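Local coordinates for S-adenosylmethionine-dependent methyltransferase (PDB 1Y8C), which probably transfers a methyl group from S-adenosylmethionine to an acceptor substrate, at residues K22-I27 with V223-N228; F138-S144 with E236-V242. All coordinates share one frame; numbering follows the deposited sequence.

Contact 1 (K22-I27 with V223-N228); sequences KWSDFI and VDCYSN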
loop_
_atom_site.group_PDB
_atom_site.type_symbol
_atom_site.label_atom_id
_atom_site.label_comp_id
_atom_site.label_asym_id
_atom_site.label_seq_id
_atom_site.Cartn_x
_atom_site.Cartn_y
_atom_site.Cartn_z
ATOM N N LYS A 22 -13.522 3.300 3.129
ATOM C CA LYS A 22 -13.169 4.701 3.285
ATOM C C LYS A 22 -12.112 5.109 2.256
ATOM O O LYS A 22 -12.295 6.076 1.515
ATOM C CB LYS A 22 -12.642 4.985 4.685
ATOM C CG LYS A 22 -12.102 6.398 4.810
ATOM C CD LYS A 22 -11.365 6.617 6.108
ATOM C CE LYS A 22 -10.769 8.018 6.143
ATOM N NZ LYS A 22 -9.946 8.260 7.359
ATOM N N TRP A 23 -11.014 4.362 2.206
ATOM C CA TRP A 23 -9.943 4.670 1.271
ATOM C C TRP A 23 -10.421 4.578 -0.175
ATOM O O TRP A 23 -10.210 5.505 -0.967
ATOM C CB TRP A 23 -8.743 3.738 1.489
ATOM C CG TRP A 23 -8.020 3.947 2.792
ATOM C CD1 TRP A 23 -8.464 4.649 3.878
ATOM C CD2 TRP A 23 -6.751 3.393 3.168
ATOM N NE1 TRP A 23 -7.552 4.565 4.906
ATOM C CE2 TRP A 23 -6.489 3.797 4.497
ATOM C CE3 TRP A 23 -5.804 2.588 2.510
ATOM C CZ2 TRP A 23 -5.327 3.429 5.184
ATOM C CZ3 TRP A 23 -4.646 2.218 3.190
ATOM C CH2 TRP A 23 -4.419 2.641 4.516
ATOM N N SER A 24 -11.067 3.474 -0.532
ATOM C CA SER A 24 -11.537 3.345 -1.902
ATOM C C SER A 24 -12.460 4.507 -2.272
ATOM O O SER A 24 -12.302 5.104 -3.332
ATOM C CB SER A 24 -12.222 1.984 -2.131
ATOM O OG SER A 24 -13.151 1.675 -1.118
ATOM N N ASP A 25 -13.402 4.854 -1.398
ATOM C CA ASP A 25 -14.311 5.967 -1.692
ATOM C C ASP A 25 -13.522 7.253 -1.859
ATOM O O ASP A 25 -13.774 8.026 -2.787
ATOM C CB ASP A 25 -15.340 6.149 -0.578
ATOM C CG ASP A 25 -16.284 4.963 -0.460
ATOM O OD1 ASP A 25 -16.131 3.995 -1.258
ATOM O OD2 ASP A 25 -17.172 4.992 0.425
ATOM N N PHE A 26 -12.575 7.492 -0.956
ATOM C CA PHE A 26 -11.764 8.694 -1.052
ATOM C C PHE A 26 -11.073 8.721 -2.411
ATOM O O PHE A 26 -11.002 9.769 -3.057
ATOM C CB PHE A 26 -10.690 8.738 0.033
ATOM C CG PHE A 26 -9.756 9.919 -0.098
ATOM C CD1 PHE A 26 -10.158 11.192 0.297
ATOM C CD2 PHE A 26 -8.477 9.758 -0.614
ATOM C CE1 PHE A 26 -9.305 12.292 0.176
ATOM C CE2 PHE A 26 -7.608 10.852 -0.745
ATOM C CZ PHE A 26 -8.025 12.120 -0.342
ATOM N N ILE A 27 -10.562 7.570 -2.842
ATOM C CA ILE A 27 -9.859 7.506 -4.110
ATOM C C ILE A 27 -10.785 7.774 -5.279
ATOM O O ILE A 27 -10.444 8.533 -6.184
ATOM C CB ILE A 27 -9.183 6.148 -4.317
ATOM C CG1 ILE A 27 -8.173 5.892 -3.195
ATOM C CG2 ILE A 27 -8.460 6.134 -5.653
ATOM C CD1 ILE A 27 -7.712 4.456 -3.106
ATOM N N VAL A 223 -2.461 14.938 1.474
ATOM C CA VAL A 223 -3.352 14.957 2.626
ATOM C C VAL A 223 -3.011 13.956 3.729
ATOM O O VAL A 223 -2.060 13.175 3.626
ATOM C CB VAL A 223 -4.795 14.694 2.199
ATOM C CG1 VAL A 223 -5.196 15.678 1.116
ATOM C CG2 VAL A 223 -4.940 13.243 1.722
ATOM N N ASP A 224 -3.824 13.985 4.782
ATOM C CA ASP A 224 -3.651 13.107 5.928
ATOM C C ASP A 224 -4.530 11.869 5.825
ATOM O O ASP A 224 -5.754 11.954 5.806
ATOM C CB ASP A 224 -3.990 13.851 7.219
ATOM C CG ASP A 224 -3.624 13.060 8.464
ATOM O OD1 ASP A 224 -3.996 11.866 8.565
ATOM O OD2 ASP A 224 -2.972 13.646 9.360
ATOM N N CYS A 225 -3.877 10.720 5.762
ATOM C CA CYS A 225 -4.544 9.437 5.689
ATOM C C CYS A 225 -5.905 9.399 4.995
ATOM O O CYS A 225 -6.941 9.282 5.646
ATOM C CB CYS A 225 -4.677 8.871 7.091
ATOM S SG CYS A 225 -5.163 7.146 7.129
ATOM N N TYR A 226 -5.873 9.481 3.667
ATOM C CA TYR A 226 -7.056 9.429 2.804
ATOM C C TYR A 226 -8.268 10.273 3.229
ATOM O O TYR A 226 -9.358 9.760 3.466
ATOM C CB TYR A 226 -7.478 7.962 2.606
ATOM C CG TYR A 226 -6.416 7.109 1.938
ATOM C CD1 TYR A 226 -5.349 6.579 2.674
ATOM C CD2 TYR A 226 -6.445 6.879 0.561
ATOM C CE1 TYR A 226 -4.335 5.845 2.052
ATOM C CE2 TYR A 226 -5.435 6.154 -0.072
ATOM C CZ TYR A 226 -4.382 5.642 0.671
ATOM O OH TYR A 226 -3.365 4.965 0.023
ATOM N N SER A 227 -8.070 11.581 3.290
ATOM C CA SER A 227 -9.133 12.493 3.656
ATOM C C SER A 227 -8.677 13.881 3.250
ATOM O O SER A 227 -7.511 14.087 2.909
ATOM C CB SER A 227 -9.384 12.452 5.166
ATOM O OG SER A 227 -8.336 13.100 5.875
ATOM N N ASN A 228 -9.597 14.836 3.293
ATOM C CA ASN A 228 -9.275 16.206 2.929
ATOM C C ASN A 228 -8.375 16.876 3.956
ATOM O O ASN A 228 -7.756 17.888 3.656
ATOM C CB ASN A 228 -10.554 17.020 2.784
ATOM C CG ASN A 228 -11.390 16.586 1.598
ATOM O OD1 ASN A 228 -12.609 16.773 1.588
ATOM N ND2 ASN A 228 -10.739 16.021 0.583
#

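Contact 2 (F138-S144 with E236-V242); sequences FIFDINS and ERITYLV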
loop_
_atom_site.group_PDB
_atom_site.type_symbol
_atom_site.label_atom_id
_atom_site.label_comp_id
_atom_site.label_asym_id
_atom_site.label_seq_id
_atom_site.Cartn_x
_atom_site.Cartn_y
_atom_site.Cartn_z
ATOM N N PHE A 138 -2.041 9.056 -10.010
ATOM C CA PHE A 138 -1.312 8.051 -9.236
ATOM C C PHE A 138 -1.471 8.360 -7.747
ATOM O O PHE A 138 -1.066 9.427 -7.277
ATOM C CB PHE A 138 0.177 8.041 -9.619
ATOM C CG PHE A 138 1.041 7.194 -8.702
ATOM C CD1 PHE A 138 0.560 5.984 -8.182
ATOM C CD2 PHE A 138 2.346 7.591 -8.387
ATOM C CE1 PHE A 138 1.357 5.178 -7.352
ATOM C CE2 PHE A 138 3.156 6.801 -7.561
ATOM C CZ PHE A 138 2.658 5.581 -7.042
ATOM N N ILE A 139 -2.062 7.418 -7.017
ATOM C CA ILE A 139 -2.308 7.576 -5.587
ATOM C C ILE A 139 -1.573 6.524 -4.747
ATOM O O ILE A 139 -1.696 5.323 -4.991
ATOM C CB ILE A 139 -3.836 7.503 -5.303
ATOM C CG1 ILE A 139 -4.545 8.617 -6.073
ATOM C CG2 ILE A 139 -4.111 7.634 -3.828
ATOM C CD1 ILE A 139 -6.050 8.647 -5.900
ATOM N N PHE A 140 -0.805 6.979 -3.763
ATOM C CA PHE A 140 -0.065 6.069 -2.894
ATOM C C PHE A 140 0.107 6.689 -1.515
ATOM O O PHE A 140 0.031 7.908 -1.366
ATOM C CB PHE A 140 1.314 5.770 -3.488
ATOM C CG PHE A 140 2.278 6.927 -3.413
ATOM C CD1 PHE A 140 3.218 7.006 -2.392
ATOM C CD2 PHE A 140 2.263 7.931 -4.378
ATOM C CE1 PHE A 140 4.129 8.065 -2.337
ATOM C CE2 PHE A 140 3.181 9.000 -4.326
ATOM C CZ PHE A 140 4.111 9.065 -3.308
ATOM N N ASP A 141 0.334 5.859 -0.502
ATOM C CA ASP A 141 0.533 6.394 0.835
ATOM C C ASP A 141 1.795 5.852 1.446
ATOM O O ASP A 141 2.347 4.857 0.984
ATOM C CB ASP A 141 -0.644 6.052 1.747
ATOM C CG ASP A 141 -0.726 4.576 2.068
ATOM O OD1 ASP A 141 0.140 4.066 2.816
ATOM O OD2 ASP A 141 -1.662 3.922 1.569
ATOM N N ILE A 142 2.250 6.519 2.495
ATOM C CA ILE A 142 3.441 6.088 3.198
ATOM C C ILE A 142 3.252 6.340 4.679
ATOM O O ILE A 142 2.397 7.131 5.086
ATOM C CB ILE A 142 4.684 6.872 2.751
ATOM C CG1 ILE A 142 4.576 8.330 3.215
ATOM C CG2 ILE A 142 4.839 6.776 1.237
ATOM C CD1 ILE A 142 5.839 9.144 2.994
ATOM N N ASN A 143 4.032 5.637 5.489
ATOM C CA ASN A 143 3.975 5.861 6.915
ATOM C C ASN A 143 4.877 7.066 7.039
ATOM O O ASN A 143 5.914 7.149 6.369
ATOM C CB ASN A 143 4.528 4.674 7.697
ATOM C CG ASN A 143 3.470 3.610 7.963
ATOM O OD1 ASN A 143 2.329 3.925 8.296
ATOM N ND2 ASN A 143 3.848 2.346 7.829
ATOM N N SER A 144 4.458 8.017 7.862
ATOM C CA SER A 144 5.207 9.247 8.046
ATOM C C SER A 144 6.513 8.990 8.767
ATOM O O SER A 144 6.685 7.975 9.446
ATOM C CB SER A 144 4.388 10.232 8.849
ATOM O OG SER A 144 4.220 9.750 10.165
ATOM N N GLU A 236 0.349 10.400 10.855
ATOM C CA GLU A 236 0.992 9.104 10.804
ATOM C C GLU A 236 0.994 8.464 9.426
ATOM O O GLU A 236 1.839 7.624 9.130
ATOM C CB GLU A 236 0.334 8.158 11.798
ATOM C CG GLU A 236 0.339 8.671 13.214
ATOM C CD GLU A 236 0.072 7.573 14.226
ATOM O OE1 GLU A 236 -0.455 6.506 13.826
ATOM O OE2 GLU A 236 0.388 7.778 15.421
ATOM N N ARG A 237 0.049 8.850 8.580
ATOM C CA ARG A 237 -0.036 8.271 7.244
ATOM C C ARG A 237 -0.339 9.348 6.214
ATOM O O ARG A 237 -1.395 9.967 6.239
ATOM C CB ARG A 237 -1.120 7.181 7.200
ATOM C CG ARG A 237 -1.167 6.442 5.870
ATOM C CD ARG A 237 -2.217 5.338 5.835
ATOM N NE ARG A 237 -1.948 4.260 6.774
ATOM C CZ ARG A 237 -1.087 3.261 6.576
ATOM N NH1 ARG A 237 -0.387 3.183 5.452
ATOM N NH2 ARG A 237 -0.921 2.327 7.512
ATOM N N ILE A 238 0.594 9.559 5.301
ATOM C CA ILE A 238 0.429 10.569 4.283
ATOM C C ILE A 238 -0.024 10.012 2.942
ATOM O O ILE A 238 0.577 9.078 2.406
ATOM C CB ILE A 238 1.745 11.355 4.098
ATOM C CG1 ILE A 238 2.094 12.067 5.414
ATOM C CG2 ILE A 238 1.609 12.318 2.935
ATOM C CD1 ILE A 238 3.455 12.742 5.465
ATOM N N THR A 239 -1.100 10.574 2.400
ATOM C CA THR A 239 -1.577 10.114 1.105
ATOM C C THR A 239 -1.256 11.124 0.020
ATOM O O THR A 239 -1.731 12.251 0.053
ATOM C CB THR A 239 -3.083 9.861 1.107
ATOM O OG1 THR A 239 -3.391 8.764 1.985
ATOM C CG2 THR A 239 -3.545 9.517 -0.309
ATOM N N TYR A 240 -0.423 10.714 -0.928
ATOM C CA TYR A 240 -0.044 11.570 -2.039
ATOM C C TYR A 240 -0.911 11.292 -3.262
ATOM O O TYR A 240 -1.327 10.154 -3.523
ATOM C CB TYR A 240 1.407 11.340 -2.450
ATOM C CG TYR A 240 2.448 12.002 -1.578
ATOM C CD1 TYR A 240 2.984 11.341 -0.468
ATOM C CD2 TYR A 240 2.928 13.274 -1.885
ATOM C CE1 TYR A 240 3.976 11.923 0.310
ATOM C CE2 TYR A 240 3.922 13.873 -1.114
ATOM C CZ TYR A 240 4.441 13.186 -0.017
ATOM O OH TYR A 240 5.438 13.775 0.723
ATOM N N LEU A 241 -1.165 12.351 -4.016
ATOM C CA LEU A 241 -1.944 12.270 -5.236
ATOM C C LEU A 241 -1.139 13.006 -6.304
ATOM O O LEU A 241 -0.974 14.219 -6.236
ATOM C CB LEU A 241 -3.284 12.948 -5.032
ATOM C CG LEU A 241 -4.365 12.257 -5.847
ATOM C CD1 LEU A 241 -5.563 11.990 -4.942
ATOM C CD2 LEU A 241 -4.739 13.100 -7.059
ATOM N N VAL A 242 -0.637 12.265 -7.290
ATOM C CA VAL A 242 0.173 12.861 -8.341
ATOM C C VAL A 242 -0.278 12.495 -9.753
ATOM O O VAL A 242 -1.127 11.617 -9.947
ATOM C CB VAL A 242 1.658 12.458 -8.170
ATOM C CG1 VAL A 242 2.042 12.525 -6.699
ATOM C CG2 VAL A 242 1.894 11.063 -8.729
#

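Contact 1 (K22-I27 with V223-N228)
Tyr226 is the bump of this contact: its ring enters the hollow between Trp23, Phe26 and Ile27, three side chains from neighbouring turns of the helix. The Trp23 five-membered ring and the Tyr226 ring make an offset stack, with centroids 4.0 Å apart and planes only 12° from parallel. Tyr226 CD1 lies over the indole, 3.5 Å from Trp23 CD2, while Trp23 CB rests over the phenol face in a CH-pi contact. Ile27 closes the hollow more loosely, its CD1 4.2 Å from Tyr226 CE2.

Phe26 is the reciprocal bump. With CG anti to the backbone N (chi1 175°), its ring reaches across to the loop and lies flat against the peptide that links Tyr226 to Ser227. Ser227 N stands over one face, 3.4 Å from Phe26 CE1, and Phe26 CZ goes on to Val223 CG2 at 3.9 Å. Ser227 OG helps shape the loop through a hydrogen bond to Asp224 O at 2.8 Å. The contact thus closes helix 20-32 onto the loop after strand 217-224, an outermost strand of the mixed sheet.

No hydrogen bond joins helix to loop here, so the fit depends on aromatic and apolar surfaces. The phenol hydroxyl is satisfied beyond them, by Asp141 of strand 136-143, which probably helps fix how far the ring is inserted.

Contact 2 (F138-S144 with E236-V242)
Ile142 and Ile238 meet at the centre of one sheet face as an antiparallel hydrogen-bonded pair, CG1 of Ile142 lying 4.2 Å from CB of Ile238. On the same face Phe140 takes a first torsion of 72°, which swings its ring across to Tyr240. The two rings are nearly parallel, at 8°, but slid apart, with centroids 5.3 Å from each other. The real overlap is a CH-pi contact, Tyr240 CB standing over the Phe140 face, 3.5 Å from CE2 of Phe140. Val242 CG2 extends this apolar row to Phe138 CD2. Helix 205-214 packs against Ile238, Tyr240 and Val242 of this face. On the reverse face Ile139 and Leu241 lie side by side, their CD1 atoms 3.5 Å apart.

The backbones run antiparallel and exchange paired bonds at three positions. The pair at Phe138 and Val242 includes Val242 N to Phe138 O, 2.9 Å and almost straight at 176°. Ser144 N closes the series on Glu236 O; Ser144 is the N-cap of helix 145-152, its OG bonded to Lys147 N and also to Thr235 O.

At the polar edge, on the Ile139 face, Arg237 NH1 forms a short but bent salt bridge of 2.8 Å with Asp141 OD1, which lies in the guanidinium plane although the bond arrives from above the carboxylate plane. OD1 also accepts from Asp110 N, and OD2 takes the Tyr226 hydroxyl. Asn143 OD1 stands over one guanidinium face, 3.7 Å from Arg237 NH2 and not hydrogen-bonded to it, while its ND2 bonds Glu200. Asp17 and Asp110 also bridge Arg237, probably stabilising its charge.

Strand 237-244, inserted antiparallel between strands 136-143 and 217-224, gives the seven-stranded sheet its 3-2-1-4-5-7-6 order, the hallmark of the Rossmann-like class I methyltransferase fold.

Overall arrangement
Contacts 1 and 2 have centres about 10 Å apart and meet along the side of the sheet that carries Asp141 and Arg237. Tyr226 OH of contact 1 comes within 2.5 Å of Asp141 OD2, a probable hydrogen bond, so Asp141 serves both contacts. Cys225 N lies 2.6 Å from Arg237 O, a probable hydrogen bond that continues the sheet pairing from strand 237-244 into the loop after strand 217-224. Helix 20-32 covers the same side: Trp23 CZ2 is 3.7 Å from Arg237 CD, and Ile27 CG2 is 3.5 Å from Ile139 CD1. Neither contact includes a residue known to bind S-adenosylmethionine.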